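Long-range contacts in gentamicin resistance protein (Enterococcus gallinarum, PDB 6CTZ), which probably transfers phosphate from a guanine nucleotide to the 2''-hydroxyl of aminoglycosides such as kanamycin, giving resistance to these antibiotics: residues H190-P195 and F215-I220; L52-Q57 and G135-N140. The protein carries 2 engineered substitutions. All coordinates share one frame; numbering follows the deposited sequence.

In the fold
Interaction 1 joins two loops at the floor of the active site, and interaction 2 sits behind one of them. Their centres are about 10 Å apart. K54 of helix 46-62 reaches segment 215-220, where a probable hydrogen bond of 2.7 Å runs from K54 NZ to G216 O. A backbone link lies further along, with I220 N 2.8 Å from P137 O. Loop 135-140 packs on the K54 methylenes and also pairs with the end of segment 215-220. Interaction 1 meets kanamycin directly, and the nearest atom of the D192 side chain is about 4 Å from a bound magnesium ion. Interaction 2 is set back: the nearest atoms of K54 and kanamycin are about 9 Å apart.

Interaction 1: H190-P195 and F215-I220; sequences HGDLSP and FGDAAI. With KAN (kanamycin a), chain E.
H190 CG lies anti to the backbone N (chi1 177°), while F215 CG lies anti to its carbonyl carbon, and the two rings meet edge to face. H190 CD2 stands 3.6 Å above the plane of the F215 ring, over its centre. The ring planes are 58° apart. The imidazole is held by both nitrogens. ND1 accepts D192 N at 3.1 Å, close to the ring plane, and NE2 bonds to I213 O. This pattern is consistent with the proton being on NE2. A water lies 2.8 Å from H190 O and accepts from D217 N, linking the two backbones.

Beyond the rings the carboxylates of D192 and D217 approach, with their planes 88° apart and the two OD2 atoms separated by 3.5 Å. Kanamycin spans them. Its 2''-hydroxyl O13 donates to D192 OD2 at 2.7 Å, and the neighbouring amine N4 donates to D217 OD2 at 2.8 Å. A second amine, N3, donates to both D192 OD1 and S194 OG.

The sequences match the HGD catalytic-loop motif and, with D214, the DFG motif of the kinase superfamily. The H190-F215 stack resembles part of the regulatory spine of protein kinases. O13 is the hydroxyl named in the enzyme's specificity, so its bond to D192 is consistent with this aspartate orienting the acceptor for phosphoryl transfer.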
loop_
_atom_site.group_PDB
_atom_site.type_symbol
_atom_site.label_atom_id
_atom_site.label_comp_id
_atom_site.label_asym_id
_atom_site.label_seq_id
_atom_site.Cartn_x
_atom_site.Cartn_y
_atom_site.Cartn_z
ATOM N N HIS A 190 1.169 0.806 7.393
ATOM C CA HIS A 190 1.471 -0.122 6.306
ATOM C C HIS A 190 1.930 0.638 5.065
ATOM O O HIS A 190 2.908 0.249 4.409
ATOM C CB HIS A 190 0.235 -0.971 6.018
ATOM C CG HIS A 190 0.386 -1.920 4.869
ATOM N ND1 HIS A 190 0.284 -1.523 3.555
ATOM C CD2 HIS A 190 0.589 -3.262 4.846
ATOM C CE1 HIS A 190 0.426 -2.577 2.767
ATOM N NE2 HIS A 190 0.615 -3.645 3.525
ATOM N N GLY A 191 1.255 1.748 4.748
ATOM C CA GLY A 191 1.684 2.637 3.696
ATOM C C GLY A 191 1.162 2.336 2.310
ATOM O O GLY A 191 1.289 3.193 1.428
ATOM N N ASP A 192 0.587 1.163 2.081
ATOM C CA ASP A 192 0.048 0.822 0.770
ATOM C C ASP A 192 -1.130 -0.132 0.968
ATOM O O ASP A 192 -1.186 -1.228 0.404
ATOM C CB ASP A 192 1.151 0.232 -0.112
ATOM C CG ASP A 192 0.829 0.284 -1.591
ATOM O OD1 ASP A 192 0.042 1.155 -2.031
ATOM O OD2 ASP A 192 1.398 -0.545 -2.331
ATOM N N LEU A 193 -2.084 0.275 1.811
ATOM C CA LEU A 193 -3.071 -0.656 2.361
ATOM C C LEU A 193 -4.307 -0.718 1.459
ATOM O O LEU A 193 -5.388 -0.232 1.779
ATOM C CB LEU A 193 -3.407 -0.277 3.797
ATOM C CG LEU A 193 -4.184 -1.317 4.603
ATOM C CD1 LEU A 193 -3.362 -2.588 4.794
ATOM C CD2 LEU A 193 -4.559 -0.754 5.959
ATOM N N SER A 194 -4.115 -1.346 0.310
ATOM C CA SER A 194 -5.128 -1.492 -0.716
ATOM C C SER A 194 -5.570 -2.943 -0.810
ATOM O O SER A 194 -4.831 -3.854 -0.416
ATOM C CB SER A 194 -4.578 -1.029 -2.074
ATOM O OG SER A 194 -3.263 -1.511 -2.303
ATOM N N PRO A 195 -6.770 -3.200 -1.351
ATOM C CA PRO A 195 -7.344 -4.554 -1.280
ATOM C C PRO A 195 -6.668 -5.568 -2.190
ATOM O O PRO A 195 -6.930 -6.773 -2.034
ATOM C CB PRO A 195 -8.827 -4.336 -1.629
ATOM C CG PRO A 195 -8.850 -3.038 -2.383
ATOM C CD PRO A 195 -7.792 -2.199 -1.719
ATOM N N PHE A 215 4.560 -4.938 2.606
ATOM C CA PHE A 215 4.859 -3.890 3.570
ATOM C C PHE A 215 5.973 -2.961 3.099
ATOM O O PHE A 215 6.574 -2.265 3.921
ATOM C CB PHE A 215 5.209 -4.508 4.931
ATOM C CG PHE A 215 4.025 -5.093 5.668
ATOM C CD1 PHE A 215 3.405 -6.263 5.227
ATOM C CD2 PHE A 215 3.550 -4.486 6.820
ATOM C CE1 PHE A 215 2.325 -6.809 5.925
ATOM C CE2 PHE A 215 2.477 -5.018 7.518
ATOM C CZ PHE A 215 1.858 -6.185 7.066
ATOM N N GLY A 216 6.240 -2.913 1.791
ATOM C CA GLY A 216 7.353 -2.133 1.284
ATOM C C GLY A 216 7.237 -0.638 1.502
ATOM O O GLY A 216 8.261 0.056 1.515
ATOM N N ASP A 217 6.021 -0.124 1.677
ATOM C CA ASP A 217 5.810 1.289 1.948
ATOM C C ASP A 217 5.694 1.591 3.436
ATOM O O ASP A 217 5.307 2.700 3.801
ATOM C CB ASP A 217 4.590 1.808 1.181
ATOM C CG ASP A 217 4.856 1.939 -0.299
ATOM O OD1 ASP A 217 5.810 2.659 -0.681
ATOM O OD2 ASP A 217 4.116 1.329 -1.088
ATOM N N ALA A 218 6.028 0.641 4.305
ATOM C CA ALA A 218 5.913 0.886 5.737
ATOM C C ALA A 218 6.719 2.116 6.135
ATOM O O ALA A 218 7.845 2.330 5.672
ATOM C CB ALA A 218 6.380 -0.330 6.538
ATOM N N ALA A 219 6.124 2.942 6.990
ATOM C CA ALA A 219 6.724 4.221 7.340
ATOM C C ALA A 219 6.231 4.621 8.721
ATOM O O ALA A 219 5.212 4.121 9.202
ATOM C CB ALA A 219 6.364 5.304 6.317
ATOM N N ILE A 220 6.972 5.514 9.366
ATOM C CA ILE A 220 6.469 6.218 10.541
ATOM C C ILE A 220 5.855 7.504 10.005
ATOM O O ILE A 220 6.573 8.392 9.529
ATOM C CB ILE A 220 7.581 6.515 11.556
ATOM C CG1 ILE A 220 8.295 5.219 11.969
ATOM C CG2 ILE A 220 6.996 7.258 12.754
ATOM C CD1 ILE A 220 7.368 4.139 12.454
HETATM C C1 KAN E . -4.012 3.728 -9.069
HETATM C C2 KAN E . -4.870 4.963 -9.346
HETATM C C3 KAN E . -6.317 4.547 -9.506
HETATM C C4 KAN E . -6.381 3.555 -10.657
HETATM C C5 KAN E . -5.488 2.346 -10.391
HETATM C C6 KAN E . -5.473 1.385 -11.576
HETATM C C7 KAN E . -2.403 1.136 -4.735
HETATM C C8 KAN E . -1.521 1.588 -5.895
HETATM C C9 KAN E . -2.246 2.652 -6.725
HETATM C C10 KAN E . -3.604 2.155 -7.224
HETATM C C11 KAN E . -4.450 1.645 -6.055
HETATM C C12 KAN E . -3.716 0.570 -5.262
HETATM C C13 KAN E . 0.832 2.148 -6.128
HETATM C C14 KAN E . 2.083 1.871 -5.310
HETATM C C15 KAN E . 2.202 2.939 -4.219
HETATM C C16 KAN E . 2.205 4.323 -4.857
HETATM C C17 KAN E . 0.981 4.485 -5.738
HETATM C C18 KAN E . 1.056 5.814 -6.473
HETATM N N1 KAN E . -4.564 0.297 -11.267
HETATM N N2 KAN E . -5.726 1.111 -6.519
HETATM N N3 KAN E . -1.689 0.140 -3.938
HETATM N N4 KAN E . 3.400 2.772 -3.405
HETATM O O5 KAN E . -4.141 2.713 -10.069
HETATM O O6 KAN E . -4.740 5.872 -8.249
HETATM O O7 KAN E . -7.145 5.679 -9.792
HETATM O O8 KAN E . -7.733 3.125 -10.822
HETATM O O9 KAN E . -4.373 3.224 -7.779
HETATM O O10 KAN E . -1.442 2.984 -7.869
HETATM O O11 KAN E . -0.325 2.105 -5.294
HETATM O O12 KAN E . 0.941 3.447 -6.703
HETATM O O13 KAN E . 1.984 0.547 -4.779
HETATM O O14 KAN E . 2.173 5.366 -3.867
HETATM O O15 KAN E . -0.105 5.961 -7.298
HETATM O O HOH W 1 3.453 -1.188 2.077
#

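Interaction 2: L52-Q57 and G135-N140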
loop_
_atom_site.group_PDB
_atom_site.type_symbol
_atom_site.label_atom_id
_atom_site.label_comp_id
_atom_site.label_asym_id
_atom_site.label_seq_id
_atom_site.Cartn_x
_atom_site.Cartn_y
_atom_site.Cartn_z
ATOM N N LEU A 52 12.807 -3.841 0.505
ATOM C CA LEU A 52 12.890 -5.231 0.932
ATOM C C LEU A 52 13.798 -5.379 2.147
ATOM O O LEU A 52 13.480 -6.133 3.074
ATOM C CB LEU A 52 13.357 -6.115 -0.226
ATOM C CG LEU A 52 13.505 -7.585 0.159
ATOM C CD1 LEU A 52 12.203 -8.132 0.730
ATOM C CD2 LEU A 52 13.958 -8.408 -1.036
ATOM N N ASN A 53 14.923 -4.659 2.171
ATOM C CA ASN A 53 15.782 -4.710 3.350
ATOM C C ASN A 53 15.039 -4.250 4.597
ATOM O O ASN A 53 15.237 -4.805 5.685
ATOM C CB ASN A 53 17.061 -3.912 3.123
ATOM C CG ASN A 53 18.090 -4.717 2.386
ATOM O OD1 ASN A 53 18.232 -5.909 2.640
ATOM N ND2 ASN A 53 18.794 -4.091 1.460
ATOM N N LYS A 54 14.169 -3.244 4.454
ATOM C CA LYS A 54 13.307 -2.829 5.555
ATOM C C LYS A 54 12.355 -3.951 5.960
ATOM O O LYS A 54 12.248 -4.287 7.142
ATOM C CB LYS A 54 12.532 -1.571 5.149
ATOM C CG LYS A 54 11.396 -1.180 6.091
ATOM C CD LYS A 54 10.665 0.054 5.597
ATOM C CE LYS A 54 9.902 -0.184 4.302
ATOM N NZ LYS A 54 9.438 1.114 3.715
ATOM N N GLU A 55 11.674 -4.570 4.984
ATOM C CA GLU A 55 10.746 -5.653 5.313
ATOM C C GLU A 55 11.454 -6.827 5.985
ATOM O O GLU A 55 10.896 -7.450 6.894
ATOM C CB GLU A 55 9.983 -6.122 4.068
ATOM C CG GLU A 55 8.996 -5.096 3.519
ATOM C CD GLU A 55 8.121 -5.699 2.446
ATOM O OE1 GLU A 55 8.526 -5.658 1.269
ATOM O OE2 GLU A 55 7.043 -6.243 2.776
ATOM N N ILE A 56 12.675 -7.146 5.545
ATOM C CA ILE A 56 13.420 -8.249 6.148
ATOM C C ILE A 56 13.584 -8.036 7.651
ATOM O O ILE A 56 13.502 -8.986 8.444
ATOM C CB ILE A 56 14.775 -8.432 5.433
ATOM C CG1 ILE A 56 14.562 -9.064 4.052
ATOM C CG2 ILE A 56 15.746 -9.259 6.294
ATOM C CD1 ILE A 56 15.779 -8.995 3.151
ATOM N N GLN A 57 13.819 -6.787 8.068
ATOM C CA GLN A 57 14.005 -6.492 9.486
ATOM C C GLN A 57 12.675 -6.313 10.204
ATOM O O GLN A 57 12.537 -6.713 11.367
ATOM C CB GLN A 57 14.833 -5.224 9.653
ATOM C CG GLN A 57 16.234 -5.277 9.065
ATOM C CD GLN A 57 16.833 -3.888 9.002
ATOM O OE1 GLN A 57 16.836 -3.247 7.945
ATOM N NE2 GLN A 57 17.305 -3.396 10.138
ATOM N N GLY A 135 14.824 0.003 10.172
ATOM C CA GLY A 135 14.936 0.653 8.884
ATOM C C GLY A 135 13.670 1.296 8.359
ATOM O O GLY A 135 13.642 1.697 7.187
ATOM N N VAL A 136 12.622 1.400 9.172
ATOM C CA VAL A 136 11.395 2.072 8.741
ATOM C C VAL A 136 11.660 3.575 8.737
ATOM O O VAL A 136 12.073 4.125 9.766
ATOM C CB VAL A 136 10.215 1.698 9.650
ATOM C CG1 VAL A 136 8.951 2.417 9.224
ATOM C CG2 VAL A 136 9.994 0.188 9.627
ATOM N N PRO A 137 11.477 4.269 7.619
ATOM C CA PRO A 137 11.765 5.705 7.586
ATOM C C PRO A 137 10.681 6.502 8.289
ATOM O O PRO A 137 9.523 6.091 8.371
ATOM C CB PRO A 137 11.763 6.022 6.087
ATOM C CG PRO A 137 10.776 5.048 5.528
ATOM C CD PRO A 137 10.973 3.778 6.325
ATOM N N VAL A 138 11.080 7.659 8.802
ATOM C CA VAL A 138 10.136 8.626 9.355
ATOM C C VAL A 138 9.806 9.601 8.232
ATOM O O VAL A 138 10.677 10.338 7.762
ATOM C CB VAL A 138 10.719 9.348 10.576
ATOM C CG1 VAL A 138 9.737 10.392 11.091
ATOM C CG2 VAL A 138 11.085 8.336 11.665
ATOM N N THR A 139 8.558 9.579 7.775
ATOM C CA THR A 139 8.113 10.382 6.645
ATOM C C THR A 139 7.218 11.476 7.191
ATOM O O THR A 139 6.064 11.214 7.549
ATOM C CB THR A 139 7.311 9.531 5.660
ATOM O OG1 THR A 139 8.116 8.440 5.197
ATOM C CG2 THR A 139 6.846 10.387 4.474
ATOM N N ASN A 140 7.732 12.697 7.221
ATOM C CA ASN A 140 6.896 13.857 7.516
ATOM C C ASN A 140 5.948 14.079 6.344
ATOM O O ASN A 140 6.371 14.524 5.273
ATOM C CB ASN A 140 7.780 15.080 7.740
ATOM C CG ASN A 140 6.991 16.306 8.163
ATOM O OD1 ASN A 140 5.944 16.623 7.594
ATOM N ND2 ASN A 140 7.493 17.005 9.174
#
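K54 CB, CG and CD lie over one face of the flat G135-V136 peptide, near its O atom, with K54 CG 3.8 Å from G135 O. The P137 ring is puckered. K54 CD comes to the rim of this ring at its CD atom, not over a face, at 3.8 Å. P137 CD is also 4.0 Å from K54 NZ. The ring and the lysine chain cross at about a right angle.

V136, the residue between G135 and P137, adds an aliphatic contact. Its CG2 branch packs against K54 CG at 4.0 Å, and its CA touches K54 CD. K54 CG is anti to the backbone N (chi1 169°), and the chain runs extended as far as CD. A bend at chi3 (67°) then turns CE. The contact is therefore van der Waals packing of lysine methylenes on the loop. The ammonium end finds its polar partners elsewhere, in G216 O and A218 O.

The segment starts where helix 128-133 ends in a Schellman motif. G135, with positive phi, is its C-prime residue. G135 N bonds to I132 O, and V136 N bonds to A131 O.

On the next residue of helix 46-62, E55 forms a salt bridge with R41, a GDP-binding residue. This is reminiscent of the αC glutamate of protein kinases. Interaction 2 is thus packing of an αC-like helix against a loop between two helices in a kinase-like fold.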